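Local coordinates for alkyltransferase-like protein 1 (PDB 3GVA) that recognises O6-alkylguanine lesions in DNA, flips the damaged base out of the bent duplex into a hydrophobic pocket and presents the lesion to nucleotide excision repair, at residues E5-V10 against G42-H47; P55-I60 against K79-E84. All blocks are in the same frame, centred on the assembly; numbering follows the deposited sequence.

How the interactions relate
Interaction 1 comes first along the chain, joining helix 3-14 to helix 38-46; interaction 2 follows, setting the loop segment 55-60 against helix 73-84. Their centres lie about 17 Å apart on opposite sides of the chain's centre, yet they meet through side chains: Met45 CE packs 3.5 Å from Trp56 CB and also touches Val59. All four segments belong to the DNA-binding domain of the methyltransferase family. Met45, near the C-terminal end of helix 38-46, thus joins the helix bearing the arginine finger Arg39 to the loop that corresponds to the alkyltransferase active-site motif, where this protein has Trp56 in place of the reactive cysteine.

Interaction 1 of 2, residues E5-V10 against G42-H47; sequences EFYTKV and GQAMKH
Tyr7 and Ala44 carry the contact, where the axes of segments 5-10 and 42-46, on helices 3-14 and 38-46, cross at -82°, 9.3 Å apart at closest approach. The main interaction is CH-pi: Ala44 CA sits over the centre of the Tyr7 ring, 3.6 Å from the centroid and 7° off the ring normal. Ala44 CB covers the same face nearer the root of the ring, 3.4 Å from Tyr7 CD1. Tyr7 CG is anti to the carbonyl carbon (chi1 -79°), which starts the ring off beside the backbone N. Apolar packing continues through Val10, whose CG1 is anti to its own backbone N and reaches both Ala44 CB and Met45 SD, each at 4.0 Å. The aliphatic carbons of Gln43 lie against the phenol oxygen as plain packing, CB 3.7 Å from Tyr7 OH. At the polar end, Tyr7 OH lies 3.2 Å from His47 ND1, which is near the plane of the phenol at its edge; the two rings are inclined obliquely, and the imidazole is poorly ordered. Tyr11 completes the join by hydrogen bonding to Ala44 O. Small Ala44 lets the aromatic face lie directly against the helix backbone, so the grip on the helix that also bears Arg39 is chiefly apolar.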
ATOM      1  N   GLU A   5      15.561  12.108   2.789  1.00 30.02           N
ATOM      2  CA  GLU A   5      14.857  12.750   1.690  1.00 28.60           C
ATOM      3  C   GLU A   5      14.103  11.738   0.822  1.00 25.61           C
ATOM      4  O   GLU A   5      13.067  12.066   0.236  1.00 22.23           O
ATOM      5  CB  GLU A   5      15.820  13.565   0.822  1.00 36.54           C
ATOM      6  CG  GLU A   5      15.082  14.585  -0.030  1.00 44.37           C
ATOM      7  CD  GLU A   5      15.967  15.687  -0.581  1.00 48.93           C
ATOM      8  OE1 GLU A   5      16.814  16.214   0.174  1.00 51.17           O
ATOM      9  OE2 GLU A   5      15.791  16.043  -1.768  1.00 51.48           O
ATOM     10  N   PHE A   6      14.611  10.508   0.746  1.00 23.95           N
ATOM     11  CA  PHE A   6      13.957   9.474  -0.056  1.00 21.08           C
ATOM     12  C   PHE A   6      12.574   9.153   0.506  1.00 20.51           C
ATOM     13  O   PHE A   6      11.617   8.995  -0.242  1.00 20.22           O
ATOM     14  CB  PHE A   6      14.798   8.189  -0.083  1.00 20.09           C
ATOM     15  CG  PHE A   6      14.152   7.059  -0.845  1.00 20.56           C
ATOM     16  CD1 PHE A   6      13.991   7.134  -2.228  1.00 20.62           C
ATOM     17  CD2 PHE A   6      13.679   5.930  -0.177  1.00 21.06           C
ATOM     18  CE1 PHE A   6      13.365   6.107  -2.932  1.00 22.18           C
ATOM     19  CE2 PHE A   6      13.053   4.897  -0.871  1.00 20.48           C
ATOM     20  CZ  PHE A   6      12.894   4.985  -2.251  1.00 22.68           C
ATOM     21  N   TYR A   7      12.479   9.044   1.828  1.00 18.90           N
ATOM     22  CA  TYR A   7      11.214   8.734   2.480  1.00 22.21           C
ATOM     23  C   TYR A   7      10.141   9.756   2.121  1.00 19.43           C
ATOM     24  O   TYR A   7       9.018   9.390   1.792  1.00 16.09           O
ATOM     25  CB  TYR A   7      11.397   8.681   4.004  1.00 26.71           C
ATOM     26  CG  TYR A   7      12.016   7.399   4.527  1.00 31.73           C
ATOM     27  CD1 TYR A   7      12.686   6.519   3.677  1.00 34.29           C
ATOM     28  CD2 TYR A   7      11.934   7.070   5.882  1.00 34.43           C
ATOM     29  CE1 TYR A   7      13.264   5.338   4.165  1.00 36.46           C
ATOM     30  CE2 TYR A   7      12.508   5.896   6.382  1.00 36.42           C
ATOM     31  CZ  TYR A   7      13.169   5.034   5.518  1.00 39.10           C
ATOM     32  OH  TYR A   7      13.735   3.877   6.007  1.00 38.74           O
ATOM     33  N   THR A   8      10.496  11.037   2.178  1.00 19.63           N
ATOM     34  CA  THR A   8       9.543  12.094   1.854  1.00 18.60           C
ATOM     35  C   THR A   8       9.089  12.012   0.394  1.00 18.49           C
ATOM     36  O   THR A   8       7.939  12.327   0.074  1.00 20.51           O
ATOM     37  CB  THR A   8      10.143  13.489   2.144  1.00 20.77           C
ATOM     38  OG1 THR A   8      11.251  13.741   1.273  1.00 28.72           O
ATOM     39  CG2 THR A   8      10.640  13.548   3.584  1.00 18.15           C
ATOM     40  N   LYS A   9       9.984  11.575  -0.482  1.00 17.62           N
ATOM     41  CA  LYS A   9       9.675  11.433  -1.906  1.00 18.84           C
ATOM     42  C   LYS A   9       8.692  10.273  -2.086  1.00 19.34           C
ATOM     43  O   LYS A   9       7.815  10.294  -2.962  1.00 14.21           O
ATOM     44  CB  LYS A   9      10.963  11.157  -2.683  1.00 34.59           C
ATOM     45  CG  LYS A   9      10.864  11.426  -4.175  1.00 44.23           C
ATOM     46  CD  LYS A   9      12.183  11.133  -4.881  1.00 50.93           C
ATOM     47  CE  LYS A   9      12.163  11.633  -6.319  1.00 56.00           C
ATOM     48  NZ  LYS A   9      10.988  11.122  -7.087  1.00 60.32           N
ATOM     49  N   VAL A  10       8.855   9.252  -1.245  1.00 20.81           N
ATOM     50  CA  VAL A  10       7.980   8.090  -1.273  1.00 18.88           C
ATOM     51  C   VAL A  10       6.597   8.518  -0.783  1.00 19.07           C
ATOM     52  O   VAL A  10       5.589   8.214  -1.421  1.00 15.89           O
ATOM     53  CB  VAL A  10       8.524   6.963  -0.360  1.00 18.02           C
ATOM     54  CG1 VAL A  10       7.450   5.908  -0.133  1.00 17.41           C
ATOM     55  CG2 VAL A  10       9.761   6.321  -1.008  1.00 21.35           C
ATOM     56  N   GLY A  42       9.511   0.016   0.850  1.00 23.07           N
ATOM     57  CA  GLY A  42       8.843  -0.751   1.889  1.00 21.68           C
ATOM     58  C   GLY A  42       9.259  -0.297   3.278  1.00 21.74           C
ATOM     59  O   GLY A  42       8.455  -0.265   4.206  1.00 20.33           O
ATOM     60  N   GLN A  43      10.526   0.066   3.420  1.00 22.07           N
ATOM     61  CA  GLN A  43      11.057   0.534   4.692  1.00 24.51           C
ATOM     62  C   GLN A  43      10.425   1.887   5.039  1.00 23.76           C
ATOM     63  O   GLN A  43      10.010   2.122   6.175  1.00 20.35           O
ATOM     64  CB  GLN A  43      12.576   0.666   4.586  1.00 47.99           C
ATOM     65  CG  GLN A  43      13.351   0.176   5.800  1.00 58.51           C
ATOM     66  CD  GLN A  43      13.096  -1.289   6.110  1.00 61.38           C
ATOM     67  OE1 GLN A  43      13.201  -2.146   5.235  1.00 67.57           O
ATOM     68  NE2 GLN A  43      12.766  -1.583   7.365  1.00 59.77           N
ATOM     69  N   ALA A  44      10.354   2.776   4.057  1.00 24.85           N
ATOM     70  CA  ALA A  44       9.752   4.090   4.275  1.00 27.15           C
ATOM     71  C   ALA A  44       8.326   3.927   4.790  1.00 26.15           C
ATOM     72  O   ALA A  44       7.914   4.582   5.750  1.00 27.46           O
ATOM     73  CB  ALA A  44       9.737   4.887   2.973  1.00 25.09           C
ATOM     74  N   MET A  45       7.578   3.042   4.140  1.00 28.01           N
ATOM     75  CA  MET A  45       6.190   2.795   4.506  1.00 27.12           C
ATOM     76  C   MET A  45       6.068   2.178   5.889  1.00 28.98           C
ATOM     77  O   MET A  45       5.138   2.486   6.640  1.00 28.85           O
ATOM     78  CB  MET A  45       5.526   1.880   3.466  1.00 16.98           C
ATOM     79  CG  MET A  45       5.438   2.502   2.090  1.00 18.22           C
ATOM     80  SD  MET A  45       4.727   4.156   2.196  1.00 22.73           S
ATOM     81  CE  MET A  45       3.018   3.740   2.599  1.00 19.79           C
ATOM     82  N   LYS A  46       7.016   1.317   6.232  1.00 24.44           N
ATOM     83  CA  LYS A  46       6.988   0.661   7.532  1.00 29.98           C
ATOM     84  C   LYS A  46       7.354   1.593   8.684  1.00 28.81           C
ATOM     85  O   LYS A  46       6.979   1.346   9.827  1.00 29.30           O
ATOM     86  CB  LYS A  46       7.902  -0.569   7.516  1.00 46.41           C
ATOM     87  CG  LYS A  46       7.455  -1.625   6.508  1.00 52.42           C
ATOM     88  CD  LYS A  46       8.267  -2.909   6.607  1.00 57.26           C
ATOM     89  CE  LYS A  46       7.982  -3.651   7.908  1.00 61.07           C
ATOM     90  NZ  LYS A  46       8.565  -5.027   7.912  1.00 61.80           N
ATOM     91  N   HIS A  47       8.058   2.679   8.384  1.00 33.36           N
ATOM     92  CA  HIS A  47       8.450   3.626   9.423  1.00 36.28           C
ATOM     93  C   HIS A  47       7.433   4.745   9.651  1.00 35.16           C
ATOM     94  O   HIS A  47       7.666   5.634  10.468  1.00 35.59           O
ATOM     95  CB  HIS A  47       9.820   4.229   9.098  1.00 68.79           C
ATOM     96  CG  HIS A  47      10.937   3.231   9.124  1.00 76.12           C
ATOM     97  ND1 HIS A  47      12.249   3.576   8.876  1.00 78.61           N
ATOM     98  CD2 HIS A  47      10.939   1.898   9.366  1.00 78.43           C
ATOM     99  CE1 HIS A  47      13.010   2.500   8.964  1.00 78.71           C
ATOM    100  NE2 HIS A  47      12.241   1.468   9.260  1.00 81.80           N
TER

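Interaction 2 of 2, residues P55-I60 against K79-E84; sequences PWHRVI and KDRLEE
His57 and Arg81 have the nearest CA atoms across the contact, 6.7 Å apart, where the 3-10 turn of residues 56-58 lies against helix 73-84. The long chain of Arg81, extended from CG to NE, crosses both aromatic side chains at about a right angle. Its aliphatic part covers the imidazole: CB comes 3.5 Å from His57 CD2, and CD makes a CH-pi contact over the ring face, 4.2 Å from the His57 centroid. His57 CG, set between its backbone N and carbonyl carbon (chi1 62°), lies against both Arg81 CB and CD. Farther out, Trp56 CZ2 stands 3.8 Å above the centre of the Arg81 guanidinium; the indole and guanidinium planes are 54° apart, too inclined for a parallel stack. A water lying in the indole plane at its edge accepts a hydrogen bond from Trp56 NE1 at 3.0 Å and a weak one from Arg81 NH1, a loose link between indole N-H and guanidinium. Leu82 CD2 makes van der Waals contact with His57 O at 3.5 Å, and Leu82 CD1 forms an apolar pair with Ile60 CG2 at 4.3 Å. His57 O accepts a hydrogen bond from Gln78 NE2. Glu85 anchors two neighbouring residues of the turn, its OE1 hydrogen-bonded to His57 NE2 and its OE2 in a salt bridge with Arg58 NE. Pro-Trp-His-Arg here corresponds to the Pro-Cys-His-Arg active-site motif of O6-alkylguanine-DNA alkyltransferases: Trp56 replaces their alkyl-accepting cysteine, as in the ATL subfamily, while the histidine-glutamate pair is as in those enzymes.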
ATOM      1  N   PRO A  55      -1.827   8.297   2.899  1.00 22.69           N
ATOM      2  CA  PRO A  55      -2.765   7.188   2.677  1.00 20.49           C
ATOM      3  C   PRO A  55      -2.092   5.834   2.447  1.00 20.54           C
ATOM      4  O   PRO A  55      -2.292   5.198   1.409  1.00 22.30           O
ATOM      5  CB  PRO A  55      -3.564   7.651   1.465  1.00 20.90           C
ATOM      6  CG  PRO A  55      -2.541   8.414   0.679  1.00 21.11           C
ATOM      7  CD  PRO A  55      -1.818   9.219   1.746  1.00 19.04           C
ATOM      8  N   TRP A  56      -1.319   5.394   3.437  1.00 16.14           N
ATOM      9  CA  TRP A  56      -0.594   4.126   3.374  1.00 17.94           C
ATOM     10  C   TRP A  56      -1.473   2.914   3.094  1.00 17.28           C
ATOM     11  O   TRP A  56      -0.994   1.888   2.613  1.00 16.33           O
ATOM     12  CB  TRP A  56       0.158   3.891   4.689  1.00 18.19           C
ATOM     13  CG  TRP A  56      -0.753   3.891   5.879  1.00 22.01           C
ATOM     14  CD1 TRP A  56      -1.154   4.976   6.607  1.00 17.40           C
ATOM     15  CD2 TRP A  56      -1.448   2.766   6.421  1.00 20.74           C
ATOM     16  NE1 TRP A  56      -2.059   4.597   7.564  1.00 24.18           N
ATOM     17  CE2 TRP A  56      -2.259   3.244   7.475  1.00 23.48           C
ATOM     18  CE3 TRP A  56      -1.468   1.402   6.116  1.00 19.82           C
ATOM     19  CZ2 TRP A  56      -3.086   2.404   8.227  1.00 25.05           C
ATOM     20  CZ3 TRP A  56      -2.290   0.561   6.864  1.00 24.39           C
ATOM     21  CH2 TRP A  56      -3.089   1.069   7.907  1.00 22.40           C
ATOM     22  N   HIS A  57      -2.761   3.021   3.394  1.00 16.94           N
ATOM     23  CA  HIS A  57      -3.650   1.891   3.181  1.00 18.84           C
ATOM     24  C   HIS A  57      -3.809   1.560   1.699  1.00 17.83           C
ATOM     25  O   HIS A  57      -4.256   0.466   1.352  1.00 13.99           O
ATOM     26  CB  HIS A  57      -5.021   2.161   3.817  1.00 19.41           C
ATOM     27  CG  HIS A  57      -5.739   3.332   3.226  1.00 18.60           C
ATOM     28  ND1 HIS A  57      -5.332   4.633   3.424  1.00 17.70           N
ATOM     29  CD2 HIS A  57      -6.806   3.395   2.395  1.00 20.54           C
ATOM     30  CE1 HIS A  57      -6.113   5.447   2.739  1.00 18.77           C
ATOM     31  NE2 HIS A  57      -7.016   4.723   2.103  1.00 15.09           N
ATOM     32  N   ARG A  58      -3.434   2.497   0.828  1.00 16.12           N
ATOM     33  CA  ARG A  58      -3.542   2.273  -0.612  1.00 15.09           C
ATOM     34  C   ARG A  58      -2.335   1.542  -1.196  1.00 18.64           C
ATOM     35  O   ARG A  58      -2.278   1.280  -2.393  1.00 19.88           O
ATOM     36  CB  ARG A  58      -3.758   3.603  -1.341  1.00 17.80           C
ATOM     37  CG  ARG A  58      -5.113   4.224  -1.018  1.00 20.09           C
ATOM     38  CD  ARG A  58      -5.315   5.569  -1.676  1.00 17.73           C
ATOM     39  NE  ARG A  58      -6.480   6.235  -1.101  1.00 22.66           N
ATOM     40  CZ  ARG A  58      -6.641   7.555  -1.049  1.00 23.70           C
ATOM     41  NH1 ARG A  58      -5.714   8.360  -1.549  1.00 19.69           N
ATOM     42  NH2 ARG A  58      -7.708   8.068  -0.450  1.00 21.47           N
ATOM     43  N   VAL A  59      -1.368   1.212  -0.352  1.00 19.73           N
ATOM     44  CA  VAL A  59      -0.191   0.476  -0.807  1.00 21.96           C
ATOM     45  C   VAL A  59      -0.341  -0.972  -0.315  1.00 23.06           C
ATOM     46  O   VAL A  59      -0.476  -1.217   0.884  1.00 19.60           O
ATOM     47  CB  VAL A  59       1.114   1.104  -0.245  1.00 17.59           C
ATOM     48  CG1 VAL A  59       2.332   0.391  -0.818  1.00 19.71           C
ATOM     49  CG2 VAL A  59       1.177   2.585  -0.608  1.00 17.87           C
ATOM     50  N   ILE A  60      -0.350  -1.927  -1.243  1.00 20.25           N
ATOM     51  CA  ILE A  60      -0.510  -3.334  -0.883  1.00 25.88           C
ATOM     52  C   ILE A  60       0.570  -4.159  -1.558  1.00 24.44           C
ATOM     53  O   ILE A  60       1.240  -3.670  -2.459  1.00 25.47           O
ATOM     54  CB  ILE A  60      -1.886  -3.881  -1.342  1.00 28.25           C
ATOM     55  CG1 ILE A  60      -1.989  -3.841  -2.870  1.00 26.33           C
ATOM     56  CG2 ILE A  60      -3.003  -3.049  -0.733  1.00 35.50           C
ATOM     57  CD1 ILE A  60      -3.278  -4.434  -3.414  1.00 34.51           C
ATOM     58  N   LYS A  79      -7.821  -2.825   5.836  1.00 19.51           N
ATOM     59  CA  LYS A  79      -9.015  -3.416   5.246  1.00 19.65           C
ATOM     60  C   LYS A  79     -10.193  -2.451   5.379  1.00 19.31           C
ATOM     61  O   LYS A  79     -10.870  -2.160   4.398  1.00 18.59           O
ATOM     62  CB  LYS A  79      -9.347  -4.749   5.926  1.00 24.70           C
ATOM     63  CG  LYS A  79     -10.599  -5.422   5.383  1.00 27.78           C
ATOM     64  CD  LYS A  79     -10.730  -6.850   5.904  1.00 31.75           C
ATOM     65  CE  LYS A  79     -11.984  -7.522   5.364  1.00 36.80           C
ATOM     66  NZ  LYS A  79     -13.229  -6.854   5.840  1.00 34.52           N
ATOM     67  N   ASP A  80     -10.422  -1.952   6.594  1.00 20.98           N
ATOM     68  CA  ASP A  80     -11.515  -1.014   6.853  1.00 20.07           C
ATOM     69  C   ASP A  80     -11.454   0.188   5.913  1.00 21.36           C
ATOM     70  O   ASP A  80     -12.460   0.590   5.327  1.00 20.18           O
ATOM     71  CB  ASP A  80     -11.460  -0.503   8.298  1.00 20.66           C
ATOM     72  CG  ASP A  80     -12.140  -1.441   9.293  1.00 23.78           C
ATOM     73  OD1 ASP A  80     -12.695  -2.473   8.877  1.00 26.05           O
ATOM     74  OD2 ASP A  80     -12.122  -1.137  10.506  1.00 27.70           O
ATOM     75  N   ARG A  81     -10.264   0.758   5.778  1.00 19.20           N
ATOM     76  CA  ARG A  81     -10.079   1.923   4.935  1.00 19.97           C
ATOM     77  C   ARG A  81     -10.255   1.637   3.458  1.00 20.48           C
ATOM     78  O   ARG A  81     -10.844   2.439   2.742  1.00 18.60           O
ATOM     79  CB  ARG A  81      -8.709   2.540   5.191  1.00 20.75           C
ATOM     80  CG  ARG A  81      -8.478   2.883   6.650  1.00 24.19           C
ATOM     81  CD  ARG A  81      -7.213   3.700   6.837  1.00 26.38           C
ATOM     82  NE  ARG A  81      -6.845   3.826   8.244  1.00 29.13           N
ATOM     83  CZ  ARG A  81      -6.072   4.795   8.727  1.00 31.88           C
ATOM     84  NH1 ARG A  81      -5.594   5.727   7.912  1.00 32.65           N
ATOM     85  NH2 ARG A  81      -5.773   4.831  10.018  1.00 34.61           N
ATOM     86  N   LEU A  82      -9.749   0.500   2.992  1.00 19.70           N
ATOM     87  CA  LEU A  82      -9.905   0.159   1.583  1.00 16.79           C
ATOM     88  C   LEU A  82     -11.388  -0.050   1.238  1.00 19.49           C
ATOM     89  O   LEU A  82     -11.884   0.442   0.218  1.00 20.02           O
ATOM     90  CB  LEU A  82      -9.099  -1.100   1.250  1.00 16.45           C
ATOM     91  CG  LEU A  82      -7.592  -0.843   1.099  1.00 17.45           C
ATOM     92  CD1 LEU A  82      -6.825  -2.156   0.909  1.00 14.97           C
ATOM     93  CD2 LEU A  82      -7.384   0.087  -0.093  1.00 20.16           C
ATOM     94  N   GLU A  83     -12.098  -0.780   2.089  1.00 17.68           N
ATOM     95  CA  GLU A  83     -13.513  -1.018   1.837  1.00 22.92           C
ATOM     96  C   GLU A  83     -14.308   0.295   1.771  1.00 23.62           C
ATOM     97  O   GLU A  83     -15.244   0.414   0.981  1.00 22.41           O
ATOM     98  CB  GLU A  83     -14.086  -1.960   2.900  1.00 25.73           C
ATOM     99  CG  GLU A  83     -13.530  -3.380   2.764  1.00 28.31           C
ATOM    100  CD  GLU A  83     -14.252  -4.399   3.621  1.00 31.78           C
ATOM    101  OE1 GLU A  83     -14.235  -4.255   4.858  1.00 37.24           O
ATOM    102  OE2 GLU A  83     -14.840  -5.350   3.056  1.00 35.40           O
ATOM    103  N   GLU A  84     -13.918   1.284   2.572  1.00 24.40           N
ATOM    104  CA  GLU A  84     -14.603   2.576   2.562  1.00 27.23           C
ATOM    105  C   GLU A  84     -14.433   3.307   1.232  1.00 27.16           C
ATOM    106  O   GLU A  84     -15.282   4.112   0.851  1.00 27.21           O
ATOM    107  CB  GLU A  84     -14.097   3.454   3.705  1.00 29.19           C
ATOM    108  CG  GLU A  84     -14.584   3.018   5.073  1.00 33.05           C
ATOM    109  CD  GLU A  84     -13.927   3.785   6.197  1.00 33.53           C
ATOM    110  OE1 GLU A  84     -14.334   3.598   7.361  1.00 32.21           O
ATOM    111  OE2 GLU A  84     -12.999   4.570   5.915  1.00 37.38           O
TER
HETATM  112  O   HOH W   1      -2.893   6.703   9.583  1.00 24.12           O